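Local coordinates for protein macrophage migration inhibitory factor (Plasmodium berghei, PDB 2WKB) that belongs to the macrophage migration inhibitory factor family of cytokine-like proteins, whose members assemble as trimers of beta-alpha-beta subunits, at residues Leu20-Glu24 and Ile38-Tyr42; Ile30-Pro34 and Ile65-Asn69. The contacts are given in a common frame with arbitrary orientation. Residues are numbered along the deposited sequence.

Contact 1. Residues Leu20-Glu24 and Ile38-Tyr42; sequences LSEIE and IMSNY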
loop_
_atom_site.group_PDB
_atom_site.type_symbol
_atom_site.label_atom_id
_atom_site.label_comp_id
_atom_site.label_asym_id
_atom_site.label_seq_id
_atom_site.Cartn_x
_atom_site.Cartn_y
_atom_site.Cartn_z
ATOM N N LEU E 20 -13.018 -10.702 -6.465
ATOM C CA LEU E 20 -13.094 -9.217 -6.440
ATOM C C LEU E 20 -14.449 -8.795 -7.015
ATOM O O LEU E 20 -15.066 -7.845 -6.525
ATOM C CB LEU E 20 -11.938 -8.568 -7.219
ATOM C CG LEU E 20 -10.517 -8.844 -6.600
ATOM C CD1 LEU E 20 -9.382 -8.388 -7.565
ATOM C CD2 LEU E 20 -10.422 -8.135 -5.165
ATOM N N SER E 21 -14.938 -9.469 -8.065
ATOM C CA SER E 21 -16.207 -9.044 -8.656
ATOM C C SER E 21 -17.352 -9.240 -7.672
ATOM O O SER E 21 -18.251 -8.403 -7.564
ATOM C CB SER E 21 -16.414 -9.864 -10.007
ATOM O OG SER E 21 -17.754 -9.650 -10.400
ATOM N N GLU E 22 -17.287 -10.301 -6.872
ATOM C CA GLU E 22 -18.283 -10.597 -5.878
ATOM C C GLU E 22 -18.254 -9.571 -4.728
ATOM O O GLU E 22 -19.318 -9.132 -4.251
ATOM C CB GLU E 22 -18.118 -12.016 -5.318
ATOM C CG GLU E 22 -18.535 -13.100 -6.366
ATOM C CD GLU E 22 -18.677 -14.511 -5.751
ATOM O OE1 GLU E 22 -18.902 -14.615 -4.515
ATOM O OE2 GLU E 22 -18.552 -15.502 -6.532
ATOM N N ILE E 23 -17.034 -9.149 -4.371
ATOM C CA ILE E 23 -16.856 -8.109 -3.338
ATOM C C ILE E 23 -17.421 -6.784 -3.865
ATOM O O ILE E 23 -18.150 -6.077 -3.126
ATOM C CB ILE E 23 -15.360 -7.976 -2.901
ATOM C CG1 ILE E 23 -14.996 -9.210 -2.097
ATOM C CG2 ILE E 23 -15.184 -6.672 -1.960
ATOM C CD1 ILE E 23 -13.479 -9.336 -1.716
ATOM N N GLU E 24 -17.088 -6.435 -5.114
ATOM C CA GLU E 24 -17.707 -5.247 -5.747
ATOM C C GLU E 24 -19.243 -5.290 -5.723
ATOM O O GLU E 24 -19.874 -4.283 -5.397
ATOM C CB GLU E 24 -17.178 -5.013 -7.160
ATOM C CG GLU E 24 -15.708 -4.742 -7.237
ATOM C CD GLU E 24 -15.142 -4.802 -8.679
ATOM O OE1 GLU E 24 -15.927 -5.127 -9.594
ATOM O OE2 GLU E 24 -13.917 -4.524 -8.842
ATOM N N ILE E 38 -14.890 2.279 -8.757
ATOM C CA ILE E 38 -14.106 1.625 -7.715
ATOM C C ILE E 38 -12.861 0.936 -8.281
ATOM O O ILE E 38 -12.943 0.366 -9.372
ATOM C CB ILE E 38 -15.041 0.654 -6.935
ATOM C CG1 ILE E 38 -14.498 0.261 -5.550
ATOM C CG2 ILE E 38 -15.557 -0.483 -7.815
ATOM C CD1 ILE E 38 -15.502 -0.697 -4.807
ATOM N N MET E 39 -11.724 1.030 -7.573
ATOM C CA MET E 39 -10.572 0.101 -7.852
ATOM C C MET E 39 -10.656 -1.049 -6.908
ATOM O O MET E 39 -11.085 -0.866 -5.730
ATOM C CB MET E 39 -9.221 0.765 -7.632
ATOM C CG MET E 39 -8.982 1.903 -8.506
ATOM S SD MET E 39 -7.294 2.426 -8.111
ATOM C CE MET E 39 -7.653 3.604 -6.822
ATOM N N SER E 40 -10.370 -2.274 -7.403
ATOM C CA SER E 40 -10.189 -3.350 -6.460
ATOM C C SER E 40 -8.950 -4.136 -6.831
ATOM O O SER E 40 -8.447 -4.012 -7.947
ATOM C CB SER E 40 -11.444 -4.183 -6.315
ATOM O OG SER E 40 -11.678 -5.005 -7.478
ATOM N N ASN E 41 -8.423 -4.881 -5.869
ATOM C CA ASN E 41 -7.144 -5.566 -6.162
ATOM C C ASN E 41 -7.001 -6.737 -5.242
ATOM O O ASN E 41 -7.530 -6.740 -4.121
ATOM C CB ASN E 41 -5.923 -4.627 -5.947
ATOM C CG ASN E 41 -4.639 -5.276 -6.440
ATOM O OD1 ASN E 41 -4.673 -5.925 -7.484
ATOM N ND2 ASN E 41 -3.516 -5.126 -5.707
ATOM N N TYR E 42 -6.300 -7.767 -5.733
ATOM C CA TYR E 42 -5.872 -8.905 -4.930
ATOM C C TYR E 42 -4.344 -8.840 -4.877
ATOM O O TYR E 42 -3.684 -8.937 -5.900
ATOM C CB TYR E 42 -6.369 -10.216 -5.681
ATOM C CG TYR E 42 -5.549 -11.454 -5.282
ATOM C CD1 TYR E 42 -5.650 -12.029 -4.003
ATOM C CD2 TYR E 42 -4.746 -12.090 -6.250
ATOM C CE1 TYR E 42 -4.896 -13.161 -3.652
ATOM C CE2 TYR E 42 -3.970 -13.229 -5.915
ATOM C CZ TYR E 42 -4.087 -13.770 -4.620
ATOM O OH TYR E 42 -3.329 -14.884 -4.311
HETATM O O HOH W 1 -13.167 -2.381 -10.320
#
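The axes of helix segment 20-24 and strand 39-42 come within 9.0 Å at 143° between their N-to-C directions, so the helix returns roughly against the strand. That is the geometry of a beta-alpha-beta unit, here strand 4-7, helix 13-31 and strand 39-44, the building block of the MIF fold. The closest CA pair is Leu-20 with Ser-40, 6.5 Å apart, and both residues aim their CA-to-CB bonds across the gap. Leu-20 reaches across to the strand backbone: its CD2 is 3.4 Å from Asn-41 O, and its CD1 is 4.0 Å from Tyr-42 CB, an apolar contact. One helical turn on, Glu-24 also faces the strand, and its aliphatic CG sits 4.3 Å from Ile-38 CG2. The acid itself is buried but well paired, since its OE1 end forms a salt bridge with Arg-49 of the second subunit. Met-39 and Ser-40 pair antiparallel with a strand of that same subunit, so this helix-on-sheet packing abuts the trimer interface. The other oxygen, Glu-24 OE2, accepts a hydrogen bond from Ser-40 OG at 2.7 Å, and a water bridges it to Ile-38, just before the strand, donating to Glu-24 OE2 at 2.7 Å and to Ile-38 O at 2.9 Å.

Contact 2. Residues Ile30-Pro34 and Ile65-Asn69; sequences ILGKP and IGGIN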
loop_
_atom_site.group_PDB
_atom_site.type_symbol
_atom_site.label_atom_id
_atom_site.label_comp_id
_atom_site.label_asym_id
_atom_site.label_seq_id
_atom_site.Cartn_x
_atom_site.Cartn_y
_atom_site.Cartn_z
ATOM N N ILE E 30 -25.006 -3.466 -0.889
ATOM C CA ILE E 30 -25.162 -2.859 0.439
ATOM C C ILE E 30 -25.350 -1.343 0.365
ATOM O O ILE E 30 -26.235 -0.798 1.054
ATOM C CB ILE E 30 -24.032 -3.396 1.424
ATOM C CG1 ILE E 30 -24.337 -4.876 1.684
ATOM C CG2 ILE E 30 -24.099 -2.703 2.739
ATOM C CD1 ILE E 30 -23.234 -5.762 2.178
ATOM N N LEU E 31 -24.581 -0.658 -0.501
ATOM C CA LEU E 31 -24.679 0.799 -0.648
ATOM C C LEU E 31 -25.937 1.246 -1.360
ATOM O O LEU E 31 -26.409 2.380 -1.141
ATOM C CB LEU E 31 -23.438 1.348 -1.393
ATOM C CG LEU E 31 -22.161 1.656 -0.619
ATOM C CD1 LEU E 31 -21.582 0.601 0.362
ATOM C CD2 LEU E 31 -21.084 2.116 -1.603
ATOM N N GLY E 32 -26.508 0.359 -2.173
ATOM C CA GLY E 32 -27.626 0.659 -3.039
ATOM C C GLY E 32 -27.263 1.599 -4.173
ATOM O O GLY E 32 -28.159 2.313 -4.674
ATOM N N LYS E 33 -25.975 1.617 -4.579
ATOM C CA LYS E 33 -25.433 2.581 -5.599
ATOM C C LYS E 33 -24.392 1.870 -6.478
ATOM O O LYS E 33 -23.796 0.894 -6.023
ATOM C CB LYS E 33 -24.667 3.729 -4.936
ATOM C CG LYS E 33 -25.441 4.644 -3.961
ATOM C CD LYS E 33 -24.435 5.121 -2.888
ATOM C CE LYS E 33 -24.699 6.526 -2.368
ATOM N NZ LYS E 33 -23.378 7.230 -2.453
ATOM N N PRO E 34 -24.133 2.393 -7.672
ATOM C CA PRO E 34 -23.123 1.815 -8.567
ATOM C C PRO E 34 -21.691 1.982 -8.039
ATOM O O PRO E 34 -21.394 2.952 -7.344
ATOM C CB PRO E 34 -23.304 2.620 -9.856
ATOM C CG PRO E 34 -24.729 3.046 -9.830
ATOM C CD PRO E 34 -25.060 3.289 -8.386
ATOM N N ILE E 65 -14.532 5.017 -0.114
ATOM C CA ILE E 65 -15.691 4.622 -0.835
ATOM C C ILE E 65 -16.880 5.394 -0.242
ATOM O O ILE E 65 -17.330 5.159 0.888
ATOM C CB ILE E 65 -15.921 3.089 -0.786
ATOM C CG1 ILE E 65 -14.780 2.364 -1.542
ATOM C CG2 ILE E 65 -17.282 2.740 -1.392
ATOM C CD1 ILE E 65 -14.808 0.852 -1.377
ATOM N N GLY E 66 -17.433 6.257 -1.079
ATOM C CA GLY E 66 -18.578 7.118 -0.660
ATOM C C GLY E 66 -19.802 6.309 -0.296
ATOM O O GLY E 66 -20.145 5.366 -1.002
ATOM N N GLY E 67 -20.473 6.665 0.798
ATOM C CA GLY E 67 -21.729 5.991 1.146
ATOM C C GLY E 67 -21.548 4.844 2.131
ATOM O O GLY E 67 -22.545 4.298 2.598
ATOM N N ILE E 68 -20.297 4.429 2.387
ATOM C CA ILE E 68 -20.054 3.465 3.461
ATOM C C ILE E 68 -20.007 4.259 4.750
ATOM O O ILE E 68 -19.339 5.278 4.820
ATOM C CB ILE E 68 -18.691 2.727 3.369
ATOM C CG1 ILE E 68 -18.625 1.911 2.094
ATOM C CG2 ILE E 68 -18.535 1.773 4.576
ATOM C CD1 ILE E 68 -17.261 1.168 2.007
ATOM N N ASN E 69 -20.731 3.805 5.749
ATOM C CA ASN E 69 -20.798 4.612 7.002
ATOM C C ASN E 69 -21.086 3.670 8.163
ATOM O O ASN E 69 -21.206 2.441 7.961
ATOM C CB ASN E 69 -21.912 5.720 6.884
ATOM C CG ASN E 69 -23.240 5.167 6.531
ATOM O OD1 ASN E 69 -23.772 4.261 7.144
ATOM N ND2 ASN E 69 -23.851 5.768 5.525
#
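A Schellman motif ends helix 13-31 at Gly-32, whose phi of 69° marks the break from helical geometry, and the last helical residue, Leu-31, packs on a type II beta turn running from Ile-65 to Ile-68. The turn belongs to the loop joining strand 58-63 to helix 73-88, so the contact ties the end of one helix to the approach to the other. Apolar packing dominates. Leu-31 points at the turn, its CD2 reaching Ile-65 CG2 at 3.9 Å and its CD1 reaching Ile-68 CG1 at 3.7 Å, so the two methyls touch the residues at the two ends of the turn. Leu-31 CD2 also rests 3.4 Å from Gly-66 O, a van der Waals contact with the backbone. Gly-67, at phi 95° and psi -11°, suits a residue without CB, since a CB would press on Gly-66 O; it would also point toward the helix end, close to Lys-33 NZ. Within the turn, Ile-68 N bonds only weakly to Ile-65 O, at 3.4 Å; from outside it, Asn-72 ND2 hydrogen-bonds Gly-67 O. No hydrogen bond crosses between the segments; the exposed Lys-33 merely approaches, its NZ 4.0 Å from Gly-66 O.

How the contacts relate
Both contacts use helix 13-31, contact 1 at its middle and contact 2 at its C-terminal end, with centres 14 Å apart. In contact 1 all six touching residues are buried, and the centre is 6 Å from that of the chain; contact 2 is a surface contact 13 Å out, untouched by other subunits. Chemistry follows place: the interior site, beside a neighbouring subunit, pairs a carboxylate with a hydroxyl and a water, whereas the peripheral one relies on leucine-isoleucine packing and glycine backbone. Their segments alternate along the chain, and the two meet directly where Ile-38 CD1 packs on Ile-65 CD1 at 3.8 Å.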